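Local coordinates for protein transcription elongation factor SPT6 (Candida glabrata, PDB 3PJP) that binds the phosphorylated C-terminal repeats of RNA polymerase II through its tandem SH2 domain and probably acts as a histone H3-H4 chaperone during transcription elongation, at residues Arg6-Pro11 with His84-Ile89; Tyr148-Leu153 with Leu159-Val164. All coordinates share one frame; numbering follows the deposited sequence.

Contact 1: Arg6-Pro11 with His84-Ile89; sequences RVINHP and HDLDQI
His10 reaches across to Asp87 with the far nitrogen of its imidazole: NE2 donates to OD1 at 3.0 Å, with a bent N-H...O angle of 138°. The bond is oblique at both ends, for OD1 lies tilted from the ring plane and is itself met from above the carboxylate plane. With CG anti to the backbone N (chi1 -169°), the ring extends from the loop toward helix 86-105. Its other nitrogen, ND1, accepts from the backbone N of Tyr12, so both ring nitrogens are engaged, and CD of Pro11 rests over one ring face near its rim.

Beside the polar pair lies a small apolar contact. Ile8 CG2 meets Leu86 CD1 at 4.0 Å, the two side chains crossing at about a right angle, while Leu86 CB sits 4.1 Å from His10 CD2. Ile8 also touches Leu45 of strand 44-52 and Leu72 of a loop, and Leu86 touches Leu76 of strand 75-78, so the patch packs on the sheet of the first SH2 domain.

At the helix start Asp85 is the N-cap, its OD1 accepting from Gln88 N at 2.9 Å. Donating at NE2 while accepting at ND1 is consistent with a neutral imidazole protonated on NE2, and the two bonds should fix the ring's rotation.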
loop_
_atom_site.group_PDB
_atom_site.type_symbol
_atom_site.label_atom_id
_atom_site.label_comp_id
_atom_site.label_asym_id
_atom_site.label_seq_id
_atom_site.Cartn_x
_atom_site.Cartn_y
_atom_site.Cartn_z
ATOM N N ARG A 6 12.108 11.118 -25.112
ATOM C CA ARG A 6 11.391 12.201 -24.446
ATOM C C ARG A 6 12.210 12.832 -23.326
ATOM O O ARG A 6 13.100 12.202 -22.749
ATOM C CB ARG A 6 10.077 11.695 -23.860
ATOM C CG ARG A 6 10.262 10.850 -22.616
ATOM C CD ARG A 6 8.917 10.457 -22.048
ATOM N NE ARG A 6 8.086 11.631 -21.816
ATOM C CZ ARG A 6 6.796 11.589 -21.504
ATOM N NH1 ARG A 6 6.174 10.422 -21.393
ATOM N NH2 ARG A 6 6.129 12.721 -21.314
ATOM N N VAL A 7 11.869 14.072 -23.001
ATOM C CA VAL A 7 12.602 14.836 -22.003
ATOM C C VAL A 7 11.740 15.113 -20.781
ATOM O O VAL A 7 10.670 15.721 -20.890
ATOM C CB VAL A 7 13.107 16.177 -22.591
ATOM C CG1 VAL A 7 13.632 17.094 -21.487
ATOM C CG2 VAL A 7 14.166 15.927 -23.659
ATOM N N ILE A 8 12.203 14.660 -19.619
ATOM C CA ILE A 8 11.530 14.970 -18.355
ATOM C C ILE A 8 12.472 15.691 -17.389
ATOM O O ILE A 8 13.436 15.101 -16.892
ATOM C CB ILE A 8 10.985 13.711 -17.647
ATOM C CG1 ILE A 8 9.900 13.028 -18.490
ATOM C CG2 ILE A 8 10.451 14.082 -16.275
ATOM C CD1 ILE A 8 8.586 13.778 -18.549
ATOM N N ASN A 9 12.174 16.956 -17.115
ATOM C CA ASN A 9 13.011 17.774 -16.244
ATOM C C ASN A 9 12.586 17.724 -14.785
ATOM O O ASN A 9 11.945 18.649 -14.285
ATOM C CB ASN A 9 13.007 19.231 -16.715
ATOM C CG ASN A 9 13.350 19.369 -18.186
ATOM O OD1 ASN A 9 12.615 19.997 -18.950
ATOM N ND2 ASN A 9 14.472 18.776 -18.592
ATOM N N HIS A 10 12.942 16.645 -14.102
ATOM C CA HIS A 10 12.671 16.529 -12.678
ATOM C C HIS A 10 13.855 15.881 -11.979
ATOM O O HIS A 10 14.433 14.916 -12.488
ATOM C CB HIS A 10 11.394 15.713 -12.428
ATOM C CG HIS A 10 10.915 15.761 -11.010
ATOM N ND1 HIS A 10 11.542 15.084 -9.987
ATOM C CD2 HIS A 10 9.866 16.406 -10.446
ATOM C CE1 HIS A 10 10.908 15.315 -8.853
ATOM N NE2 HIS A 10 9.885 16.112 -9.104
ATOM N N PRO A 11 14.206 16.387 -10.793
ATOM C CA PRO A 11 15.368 15.899 -10.042
ATOM C C PRO A 11 15.362 14.397 -9.788
ATOM O O PRO A 11 16.429 13.799 -9.682
ATOM C CB PRO A 11 15.265 16.650 -8.708
ATOM C CG PRO A 11 14.481 17.856 -9.009
ATOM C CD PRO A 11 13.507 17.470 -10.081
ATOM N N HIS A 84 -1.968 17.797 -11.689
ATOM C CA HIS A 84 -1.420 18.721 -12.677
ATOM C C HIS A 84 -0.006 18.387 -13.121
ATOM O O HIS A 84 0.373 18.643 -14.270
ATOM C CB HIS A 84 -1.408 20.145 -12.121
ATOM C CG HIS A 84 -2.761 20.664 -11.765
ATOM N ND1 HIS A 84 -3.746 20.874 -12.703
ATOM C CD2 HIS A 84 -3.290 21.018 -10.570
ATOM C CE1 HIS A 84 -4.832 21.330 -12.098
ATOM N NE2 HIS A 84 -4.578 21.432 -10.806
ATOM N N ASP A 85 0.796 17.863 -12.203
ATOM C CA ASP A 85 2.219 17.701 -12.490
ATOM C C ASP A 85 2.878 16.742 -11.506
ATOM O O ASP A 85 2.246 16.285 -10.546
ATOM C CB ASP A 85 2.918 19.068 -12.473
ATOM C CG ASP A 85 2.665 19.828 -11.187
ATOM O OD1 ASP A 85 3.110 19.342 -10.129
ATOM O OD2 ASP A 85 2.024 20.907 -11.229
ATOM N N LEU A 86 4.146 16.429 -11.757
ATOM C CA LEU A 86 4.839 15.425 -10.958
ATOM C C LEU A 86 5.044 15.888 -9.523
ATOM O O LEU A 86 4.967 15.090 -8.598
ATOM C CB LEU A 86 6.195 15.084 -11.593
ATOM C CG LEU A 86 6.116 14.324 -12.919
ATOM C CD1 LEU A 86 7.476 14.332 -13.609
ATOM C CD2 LEU A 86 5.655 12.906 -12.722
ATOM N N ASP A 87 5.323 17.170 -9.321
ATOM C CA ASP A 87 5.529 17.634 -7.955
ATOM C C ASP A 87 4.260 17.501 -7.115
ATOM O O ASP A 87 4.324 17.218 -5.919
ATOM C CB ASP A 87 6.031 19.078 -7.937
ATOM C CG ASP A 87 7.492 19.177 -8.322
ATOM O OD1 ASP A 87 8.278 18.304 -7.899
ATOM O OD2 ASP A 87 7.850 20.120 -9.050
ATOM N N GLN A 88 3.114 17.717 -7.744
ATOM C CA GLN A 88 1.838 17.582 -7.038
ATOM C C GLN A 88 1.599 16.119 -6.656
ATOM O O GLN A 88 1.080 15.831 -5.567
ATOM C CB GLN A 88 0.662 18.115 -7.864
ATOM C CG GLN A 88 -0.655 18.126 -7.086
ATOM C CD GLN A 88 -1.839 18.467 -7.954
ATOM O OE1 GLN A 88 -1.710 18.605 -9.168
ATOM N NE2 GLN A 88 -3.001 18.613 -7.336
ATOM N N ILE A 89 1.963 15.206 -7.555
ATOM C CA ILE A 89 1.879 13.765 -7.270
ATOM C C ILE A 89 2.754 13.420 -6.078
ATOM O O ILE A 89 2.338 12.697 -5.192
ATOM C CB ILE A 89 2.267 12.899 -8.487
ATOM C CG1 ILE A 89 1.206 13.016 -9.580
ATOM C CG2 ILE A 89 2.453 11.414 -8.093
ATOM C CD1 ILE A 89 1.597 12.381 -10.886
#

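Contact 2: Tyr148-Leu153 with Leu159-Val164; sequences YLIFKL and LYIWNV
Phe151 and Tyr160, with Leu149 and Trp162, are the two hydrogen-bonded pairs of an antiparallel beta hairpin, strands 146-152 and 159-166, in the central sheet of the second SH2 domain. Four backbone bonds join them. Leu149 N gives to Trp162 O at 2.9 Å and Trp162 N returns to Leu149 O; Phe151 N gives to Tyr160 O, and Tyr160 N to Phe151 O.

On the sheet face of Leu149, Phe151, Tyr160 and Trp162 an aromatic cluster forms. Phe151 CG stands between its backbone N and carbonyl carbon (chi1 62°), which swings the ring across to the neighbouring strand. There its edge points into the face of the Trp162 indole in a T-shaped pair, the planes 76° apart and the centroid of the five-membered ring 4.8 Å from that of Phe151. Tyr160 supplies a CH-pi contact, CB lying 3.9 Å from the Phe151 centroid, whereas its own ring slides aside and barely overlaps. Phe188 of helix 181-191 adds another edge-to-face partner for Phe151.

The face of Tyr148, Ile150, Leu159 and Ile161, which also carries Lys152 and Asn163, turns toward helix 115-128, where Ile150 touches Val118 and Ile122. Ile150 and Ile161 run side by side, and Leu159 CD2 approaches Ile150 CG2 at 3.8 Å. Tyr148 CD1 meets Ile161 CG2 at 3.9 Å.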
loop_
_atom_site.group_PDB
_atom_site.type_symbol
_atom_site.label_atom_id
_atom_site.label_comp_id
_atom_site.label_asym_id
_atom_site.label_seq_id
_atom_site.Cartn_x
_atom_site.Cartn_y
_atom_site.Cartn_z
ATOM N N TYR A 148 -1.732 -8.160 5.365
ATOM C CA TYR A 148 -2.669 -9.159 5.862
ATOM C C TYR A 148 -3.372 -8.633 7.104
ATOM O O TYR A 148 -2.794 -7.874 7.883
ATOM C CB TYR A 148 -1.967 -10.465 6.221
ATOM C CG TYR A 148 -1.196 -11.093 5.104
ATOM C CD1 TYR A 148 -1.841 -11.621 3.993
ATOM C CD2 TYR A 148 0.187 -11.175 5.168
ATOM C CE1 TYR A 148 -1.117 -12.215 2.969
ATOM C CE2 TYR A 148 0.918 -11.756 4.155
ATOM C CZ TYR A 148 0.268 -12.277 3.058
ATOM O OH TYR A 148 1.024 -12.864 2.060
ATOM N N LEU A 149 -4.631 -9.025 7.265
ATOM C CA LEU A 149 -5.374 -8.830 8.496
ATOM C C LEU A 149 -5.764 -10.228 8.950
ATOM O O LEU A 149 -6.625 -10.859 8.349
ATOM C CB LEU A 149 -6.618 -7.984 8.232
ATOM C CG LEU A 149 -7.737 -7.874 9.276
ATOM C CD1 LEU A 149 -7.220 -7.706 10.699
ATOM C CD2 LEU A 149 -8.640 -6.711 8.907
ATOM N N ILE A 150 -5.094 -10.713 9.989
ATOM C CA ILE A 150 -5.229 -12.105 10.424
ATOM C C ILE A 150 -5.874 -12.087 11.806
ATOM O O ILE A 150 -5.435 -11.348 12.692
ATOM C CB ILE A 150 -3.864 -12.796 10.488
ATOM C CG1 ILE A 150 -3.073 -12.522 9.200
ATOM C CG2 ILE A 150 -4.025 -14.304 10.738
ATOM C CD1 ILE A 150 -1.699 -13.150 9.163
ATOM N N PHE A 151 -6.927 -12.880 11.978
ATOM C CA PHE A 151 -7.763 -12.793 13.179
ATOM C C PHE A 151 -8.434 -14.112 13.549
ATOM O O PHE A 151 -8.602 -15.002 12.719
ATOM C CB PHE A 151 -8.823 -11.680 13.039
ATOM C CG PHE A 151 -9.801 -11.890 11.909
ATOM C CD1 PHE A 151 -11.047 -12.431 12.151
ATOM C CD2 PHE A 151 -9.482 -11.527 10.612
ATOM C CE1 PHE A 151 -11.959 -12.619 11.121
ATOM C CE2 PHE A 151 -10.401 -11.707 9.572
ATOM C CZ PHE A 151 -11.646 -12.257 9.839
ATOM N N LYS A 152 -8.823 -14.208 14.813
ATOM C CA LYS A 152 -9.501 -15.383 15.333
ATOM C C LYS A 152 -10.366 -14.921 16.496
ATOM O O LYS A 152 -9.880 -14.256 17.417
ATOM C CB LYS A 152 -8.457 -16.402 15.791
ATOM C CG LYS A 152 -8.991 -17.766 16.161
ATOM C CD LYS A 152 -7.830 -18.685 16.549
ATOM C CE LYS A 152 -8.310 -20.069 16.977
ATOM N NZ LYS A 152 -8.630 -20.889 15.790
ATOM N N LEU A 153 -11.653 -15.255 16.436
ATOM C CA LEU A 153 -12.645 -14.775 17.392
ATOM C C LEU A 153 -12.524 -15.432 18.770
ATOM O O LEU A 153 -12.662 -14.772 19.801
ATOM C CB LEU A 153 -14.049 -15.022 16.833
ATOM C CG LEU A 153 -15.206 -14.600 17.740
ATOM C CD1 LEU A 153 -15.375 -13.084 17.746
ATOM C CD2 LEU A 153 -16.496 -15.288 17.320
ATOM N N LEU A 159 -9.403 -19.388 12.326
ATOM C CA LEU A 159 -8.536 -18.262 11.976
ATOM C C LEU A 159 -8.829 -17.864 10.534
ATOM O O LEU A 159 -8.972 -18.720 9.661
ATOM C CB LEU A 159 -7.066 -18.645 12.142
ATOM C CG LEU A 159 -6.010 -17.612 11.727
ATOM C CD1 LEU A 159 -4.762 -17.738 12.588
ATOM C CD2 LEU A 159 -5.662 -17.730 10.245
ATOM N N TYR A 160 -8.927 -16.560 10.287
ATOM C CA TYR A 160 -9.185 -16.053 8.949
ATOM C C TYR A 160 -8.122 -15.053 8.540
ATOM O O TYR A 160 -7.482 -14.428 9.382
ATOM C CB TYR A 160 -10.539 -15.363 8.874
ATOM C CG TYR A 160 -11.716 -16.291 9.103
ATOM C CD1 TYR A 160 -12.217 -17.072 8.068
ATOM C CD2 TYR A 160 -12.329 -16.366 10.345
ATOM C CE1 TYR A 160 -13.305 -17.915 8.271
ATOM C CE2 TYR A 160 -13.421 -17.199 10.561
ATOM C CZ TYR A 160 -13.897 -17.972 9.517
ATOM O OH TYR A 160 -14.974 -18.805 9.724
ATOM N N ILE A 161 -7.954 -14.907 7.235
ATOM C CA ILE A 161 -7.028 -13.936 6.694
ATOM C C ILE A 161 -7.775 -13.066 5.719
ATOM O O ILE A 161 -8.263 -13.539 4.688
ATOM C CB ILE A 161 -5.816 -14.609 5.993
ATOM C CG1 ILE A 161 -5.026 -15.448 7.002
ATOM C CG2 ILE A 161 -4.919 -13.554 5.340
ATOM C CD1 ILE A 161 -3.795 -16.108 6.433
ATOM N N TRP A 162 -7.876 -11.782 6.055
ATOM C CA TRP A 162 -8.405 -10.790 5.131
ATOM C C TRP A 162 -7.261 -9.952 4.563
ATOM O O TRP A 162 -6.116 -10.069 4.999
ATOM C CB TRP A 162 -9.436 -9.902 5.818
ATOM C CG TRP A 162 -10.743 -10.604 6.074
ATOM C CD1 TRP A 162 -11.054 -11.911 5.779
ATOM C CD2 TRP A 162 -11.897 -10.054 6.717
ATOM N NE1 TRP A 162 -12.335 -12.185 6.186
ATOM C CE2 TRP A 162 -12.875 -11.064 6.759
ATOM C CE3 TRP A 162 -12.204 -8.793 7.243
ATOM C CZ2 TRP A 162 -14.145 -10.856 7.321
ATOM C CZ3 TRP A 162 -13.457 -8.583 7.794
ATOM C CH2 TRP A 162 -14.416 -9.610 7.829
ATOM N N ASN A 163 -7.570 -9.098 3.592
ATOM C CA ASN A 163 -6.521 -8.410 2.848
ATOM C C ASN A 163 -6.800 -6.920 2.822
ATOM O O ASN A 163 -7.927 -6.512 2.578
ATOM C CB ASN A 163 -6.441 -8.950 1.428
ATOM C CG ASN A 163 -6.065 -10.427 1.394
ATOM O OD1 ASN A 163 -4.896 -10.782 1.538
ATOM N ND2 ASN A 163 -7.059 -11.290 1.231
ATOM N N VAL A 164 -5.761 -6.127 3.066
ATOM C CA VAL A 164 -5.908 -4.678 3.155
ATOM C C VAL A 164 -4.933 -4.048 2.171
ATOM O O VAL A 164 -3.749 -4.379 2.175
ATOM C CB VAL A 164 -5.586 -4.173 4.574
ATOM C CG1 VAL A 164 -5.596 -2.649 4.614
ATOM C CG2 VAL A 164 -6.587 -4.719 5.589
#

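How the contacts relate
The two contacts belong to different halves of the tandem SH2 unit. Contact 1 joins the N-terminal loop to the start of helix 86-105 beside the sheet that includes strands 44-52 and 75-78; contact 2 is a hairpin within the second sheet. They follow one another along the chain, lie on opposite sides of its centre and do not touch: their centres are about 39 Å apart and their nearest atoms about 20 Å. They also differ in size, with 159 Å² buried between the segments of contact 1 against 612 Å² in contact 2. Both can be described as structural packing, each within its own SH2 fold.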